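Local coordinates for protein origin of replication complex subunit 1B (Arabidopsis thaliana, PDB 5HH7) that binds replication origins as a subunit of the origin recognition complex and reads the unmodified histone H3 tail through its BAH-PHD cassette, at residues Trp154-Glu159 with Tyr217-Arg222. Numbering follows the deposited sequence.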
ATOM      1  N   TRP A 154       8.810   2.842  -9.617  1.00 22.15           N
ATOM      2  CA  TRP A 154       8.582   1.791  -8.629  1.00 23.89           C
ATOM      3  C   TRP A 154       8.782   2.230  -7.185  1.00 24.35           C
ATOM      4  O   TRP A 154       9.749   2.920  -6.858  1.00 19.29           O
ATOM      5  CB  TRP A 154       9.490   0.588  -8.908  1.00 25.52           C
ATOM      6  CG  TRP A 154       9.277  -0.051 -10.246  1.00 26.28           C
ATOM      7  CD1 TRP A 154      10.182  -0.137 -11.264  1.00 30.17           C
ATOM      8  CD2 TRP A 154       8.084  -0.693 -10.714  1.00 25.30           C
ATOM      9  NE1 TRP A 154       9.628  -0.796 -12.337  1.00 26.90           N
ATOM     10  CE2 TRP A 154       8.341  -1.150 -12.025  1.00 28.44           C
ATOM     11  CE3 TRP A 154       6.826  -0.928 -10.154  1.00 26.36           C
ATOM     12  CZ2 TRP A 154       7.385  -1.823 -12.784  1.00 26.39           C
ATOM     13  CZ3 TRP A 154       5.877  -1.598 -10.911  1.00 26.12           C
ATOM     14  CH2 TRP A 154       6.164  -2.039 -12.209  1.00 24.89           C
ATOM     15  N   TYR A 155       7.863   1.814  -6.321  1.00 22.04           N
ATOM     16  CA  TYR A 155       8.106   1.849  -4.892  1.00 18.48           C
ATOM     17  C   TYR A 155       8.885   0.588  -4.539  1.00 19.87           C
ATOM     18  O   TYR A 155       8.945  -0.363  -5.329  1.00 18.37           O
ATOM     19  CB  TYR A 155       6.796   1.900  -4.098  1.00 20.33           C
ATOM     20  CG  TYR A 155       6.089   3.242  -4.137  1.00 20.76           C
ATOM     21  CD1 TYR A 155       6.494   4.286  -3.312  1.00 16.34           C
ATOM     22  CD2 TYR A 155       5.009   3.460  -4.986  1.00 19.72           C
ATOM     23  CE1 TYR A 155       5.856   5.513  -3.335  1.00 20.14           C
ATOM     24  CE2 TYR A 155       4.360   4.690  -5.018  1.00 22.99           C
ATOM     25  CZ  TYR A 155       4.789   5.712  -4.188  1.00 23.33           C
ATOM     26  OH  TYR A 155       4.157   6.935  -4.203  1.00 20.69           O
ATOM     27  N   MET A 156       9.484   0.585  -3.356  1.00 17.50           N
ATOM     28  CA  MET A 156      10.204  -0.584  -2.871  1.00 17.80           C
ATOM     29  C   MET A 156      10.009  -0.716  -1.365  1.00 19.82           C
ATOM     30  O   MET A 156      10.103   0.269  -0.633  1.00 19.19           O
ATOM     31  CB  MET A 156      11.693  -0.480  -3.213  1.00 20.12           C
ATOM     32  CG  MET A 156      12.559  -1.601  -2.632  1.00 21.92           C
ATOM     33  SD  MET A 156      14.303  -1.467  -3.103  1.00 26.47           S
ATOM     34  CE  MET A 156      14.224  -1.910  -4.839  1.00 25.82           C
ATOM     35  N   ILE A 157       9.726  -1.928  -0.904  1.00 20.44           N
ATOM     36  CA  ILE A 157       9.604  -2.174   0.527  1.00 21.02           C
ATOM     37  C   ILE A 157      11.004  -2.244   1.137  1.00 20.07           C
ATOM     38  O   ILE A 157      11.959  -2.624   0.458  1.00 18.47           O
ATOM     39  CB  ILE A 157       8.803  -3.462   0.825  1.00 25.21           C
ATOM     40  CG1 ILE A 157       9.518  -4.690   0.265  1.00 22.53           C
ATOM     41  CG2 ILE A 157       7.393  -3.352   0.252  1.00 22.31           C
ATOM     42  CD1 ILE A 157       8.820  -6.002   0.596  1.00 21.84           C
ATOM     43  N   PRO A 158      11.133  -1.850   2.414  1.00 21.40           N
ATOM     44  CA  PRO A 158      12.443  -1.797   3.076  1.00 23.35           C
ATOM     45  C   PRO A 158      13.214  -3.115   3.017  1.00 24.07           C
ATOM     46  O   PRO A 158      14.433  -3.085   2.867  1.00 22.55           O
ATOM     47  CB  PRO A 158      12.084  -1.442   4.525  1.00 18.53           C
ATOM     48  CG  PRO A 158      10.838  -0.638   4.398  1.00 20.29           C
ATOM     49  CD  PRO A 158      10.069  -1.289   3.267  1.00 19.03           C
ATOM     50  N   GLU A 159      12.515  -4.244   3.116  1.00 20.04           N
ATOM     51  CA  GLU A 159      13.167  -5.554   3.082  1.00 19.31           C
ATOM     52  C   GLU A 159      13.948  -5.780   1.791  1.00 22.33           C
ATOM     53  O   GLU A 159      14.924  -6.528   1.772  1.00 23.08           O
ATOM     54  CB  GLU A 159      12.140  -6.680   3.243  1.00 23.48           C
ATOM     55  CG  GLU A 159      11.720  -6.962   4.673  1.00 23.86           C
ATOM     56  CD  GLU A 159      10.586  -6.071   5.138  1.00 27.06           C
ATOM     57  OE1 GLU A 159      10.166  -5.178   4.363  1.00 24.05           O
ATOM     58  OE2 GLU A 159      10.115  -6.266   6.280  1.00 25.25           O
ATOM     59  N   TYR A 217      14.520   6.636  -2.678  1.00 23.45           N
ATOM     60  CA  TYR A 217      15.664   5.749  -2.502  1.00 23.71           C
ATOM     61  C   TYR A 217      16.347   5.504  -3.836  1.00 23.92           C
ATOM     62  O   TYR A 217      15.754   4.913  -4.735  1.00 23.46           O
ATOM     63  CB  TYR A 217      15.213   4.415  -1.904  1.00 21.54           C
ATOM     64  CG  TYR A 217      16.316   3.378  -1.753  1.00 25.36           C
ATOM     65  CD1 TYR A 217      17.388   3.594  -0.896  1.00 21.52           C
ATOM     66  CD2 TYR A 217      16.269   2.175  -2.452  1.00 24.30           C
ATOM     67  CE1 TYR A 217      18.391   2.644  -0.741  1.00 25.16           C
ATOM     68  CE2 TYR A 217      17.273   1.217  -2.307  1.00 24.62           C
ATOM     69  CZ  TYR A 217      18.328   1.459  -1.450  1.00 26.10           C
ATOM     70  OH  TYR A 217      19.321   0.510  -1.296  1.00 24.44           O
ATOM     71  N   ASP A 218      17.583   5.965  -3.978  1.00 21.75           N
ATOM     72  CA  ASP A 218      18.333   5.656  -5.186  1.00 22.06           C
ATOM     73  C   ASP A 218      18.990   4.301  -5.020  1.00 23.96           C
ATOM     74  O   ASP A 218      19.888   4.132  -4.197  1.00 23.42           O
ATOM     75  CB  ASP A 218      19.385   6.716  -5.503  1.00 22.97           C
ATOM     76  CG  ASP A 218      19.973   6.538  -6.893  1.00 29.23           C
ATOM     77  OD1 ASP A 218      20.941   5.759  -7.041  1.00 29.35           O
ATOM     78  OD2 ASP A 218      19.451   7.159  -7.842  1.00 30.89           O
ATOM     79  N   VAL A 219      18.528   3.335  -5.807  1.00 25.72           N
ATOM     80  CA  VAL A 219      18.965   1.954  -5.673  1.00 24.12           C
ATOM     81  C   VAL A 219      20.450   1.777  -6.009  1.00 24.15           C
ATOM     82  O   VAL A 219      21.133   0.950  -5.405  1.00 24.75           O
ATOM     83  CB  VAL A 219      18.088   1.016  -6.536  1.00 30.62           C
ATOM     84  CG1 VAL A 219      18.557  -0.429  -6.421  1.00 29.90           C
ATOM     85  CG2 VAL A 219      16.617   1.143  -6.124  1.00 26.44           C
ATOM     86  N   HIS A 220      20.951   2.563  -6.959  1.00 21.29           N
ATOM     87  CA  HIS A 220      22.357   2.479  -7.350  1.00 27.01           C
ATOM     88  C   HIS A 220      23.297   3.016  -6.272  1.00 30.82           C
ATOM     89  O   HIS A 220      24.310   2.391  -5.946  1.00 28.02           O
ATOM     90  CB  HIS A 220      22.606   3.225  -8.664  1.00 31.94           C
ATOM     91  CG  HIS A 220      22.098   2.506  -9.874  1.00 36.41           C
ATOM     92  ND1 HIS A 220      20.866   2.769 -10.437  1.00 36.73           N
ATOM     93  CD2 HIS A 220      22.655   1.530 -10.631  1.00 33.78           C
ATOM     94  CE1 HIS A 220      20.688   1.988 -11.487  1.00 41.02           C
ATOM     95  NE2 HIS A 220      21.760   1.227 -11.628  1.00 38.93           N
ATOM     96  N   TRP A 221      22.962   4.182  -5.726  1.00 25.34           N
ATOM     97  CA  TRP A 221      23.813   4.816  -4.724  1.00 25.40           C
ATOM     98  C   TRP A 221      23.469   4.360  -3.317  1.00 24.18           C
ATOM     99  O   TRP A 221      24.204   4.651  -2.369  1.00 24.35           O
ATOM    100  CB  TRP A 221      23.730   6.341  -4.828  1.00 25.11           C
ATOM    101  CG  TRP A 221      24.378   6.866  -6.063  1.00 25.98           C
ATOM    102  CD1 TRP A 221      23.760   7.458  -7.125  1.00 34.83           C
ATOM    103  CD2 TRP A 221      25.775   6.826  -6.380  1.00 31.97           C
ATOM    104  NE1 TRP A 221      24.687   7.799  -8.081  1.00 36.05           N
ATOM    105  CE2 TRP A 221      25.931   7.422  -7.648  1.00 39.38           C
ATOM    106  CE3 TRP A 221      26.908   6.345  -5.714  1.00 34.37           C
ATOM    107  CZ2 TRP A 221      27.176   7.553  -8.261  1.00 44.56           C
ATOM    108  CZ3 TRP A 221      28.142   6.476  -6.325  1.00 38.71           C
ATOM    109  CH2 TRP A 221      28.267   7.077  -7.585  1.00 44.77           C
ATOM    110  N   ARG A 222      22.359   3.634  -3.198  1.00 22.17           N
ATOM    111  CA  ARG A 222      21.858   3.162  -1.910  1.00 24.95           C
ATOM    112  C   ARG A 222      21.763   4.321  -0.930  1.00 30.00           C
ATOM    113  O   ARG A 222      22.240   4.245   0.204  1.00 25.34           O
ATOM    114  CB  ARG A 222      22.733   2.028  -1.373  1.00 22.21           C
ATOM    115  CG  ARG A 222      22.645   0.784  -2.248  1.00 23.37           C
ATOM    116  CD  ARG A 222      23.795  -0.179  -2.022  1.00 24.94           C
ATOM    117  NE  ARG A 222      23.713  -1.309  -2.942  1.00 22.86           N
ATOM    118  CZ  ARG A 222      24.649  -2.242  -3.067  1.00 22.72           C
ATOM    119  NH1 ARG A 222      25.751  -2.182  -2.330  1.00 23.35           N
ATOM    120  NH2 ARG A 222      24.483  -3.236  -3.933  1.00 23.24           N
TER
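Between Tyr-217 and Val-219, the two residues that meet Met-156, Asp-218 turns its carboxylate onto the following loop: OD1 of Asp-218 accepts the backbone N-H of Trp-221 at 2.9 Å (158° at the hydrogen) through the anti lone pair, an Asx motif at the start of the turn. Its other oxygen, OD2, is bonded to Asn-178 of strand 175-184, so the carboxylate ties the turn to the sheet. A short aspartate suits this place, because its oxygen can reach an amide three residues on while Val-219 to Trp-221 curl with helical backbone angles. Arg-222, in the left-handed helical region, completes the turn that leads into the antiparallel strand 223-226.

The contact itself is apolar and small, burying 92 Å² in all. Met-156 runs extended, CG anti to the backbone N, which carries SD of Met-156 obliquely to the Tyr-217 ring, 5.1 Å from its centroid and 67° off the normal, a Met-aromatic contact. The bend at chi3 (-72°) swings CE of Met-156 to within 4.1 Å of CG2 of Val-219. A flexible methionine can thus serve both: the buried, flat Tyr-217 offers the sulfur a polarisable surface, and branched Val-219, at the start of the turn, offers CE a methyl. Tyr-217 also meets the ring of Phe-224, whereas Met-156 is partly exposed.

Met-156 also touches Thr-177 of strand 175-184. Side chains of strands 148-156 and 210-218, with Val-219 just beyond the latter, thus meet across this intervening strand in the curled, mixed beta sheet of the BAH domain.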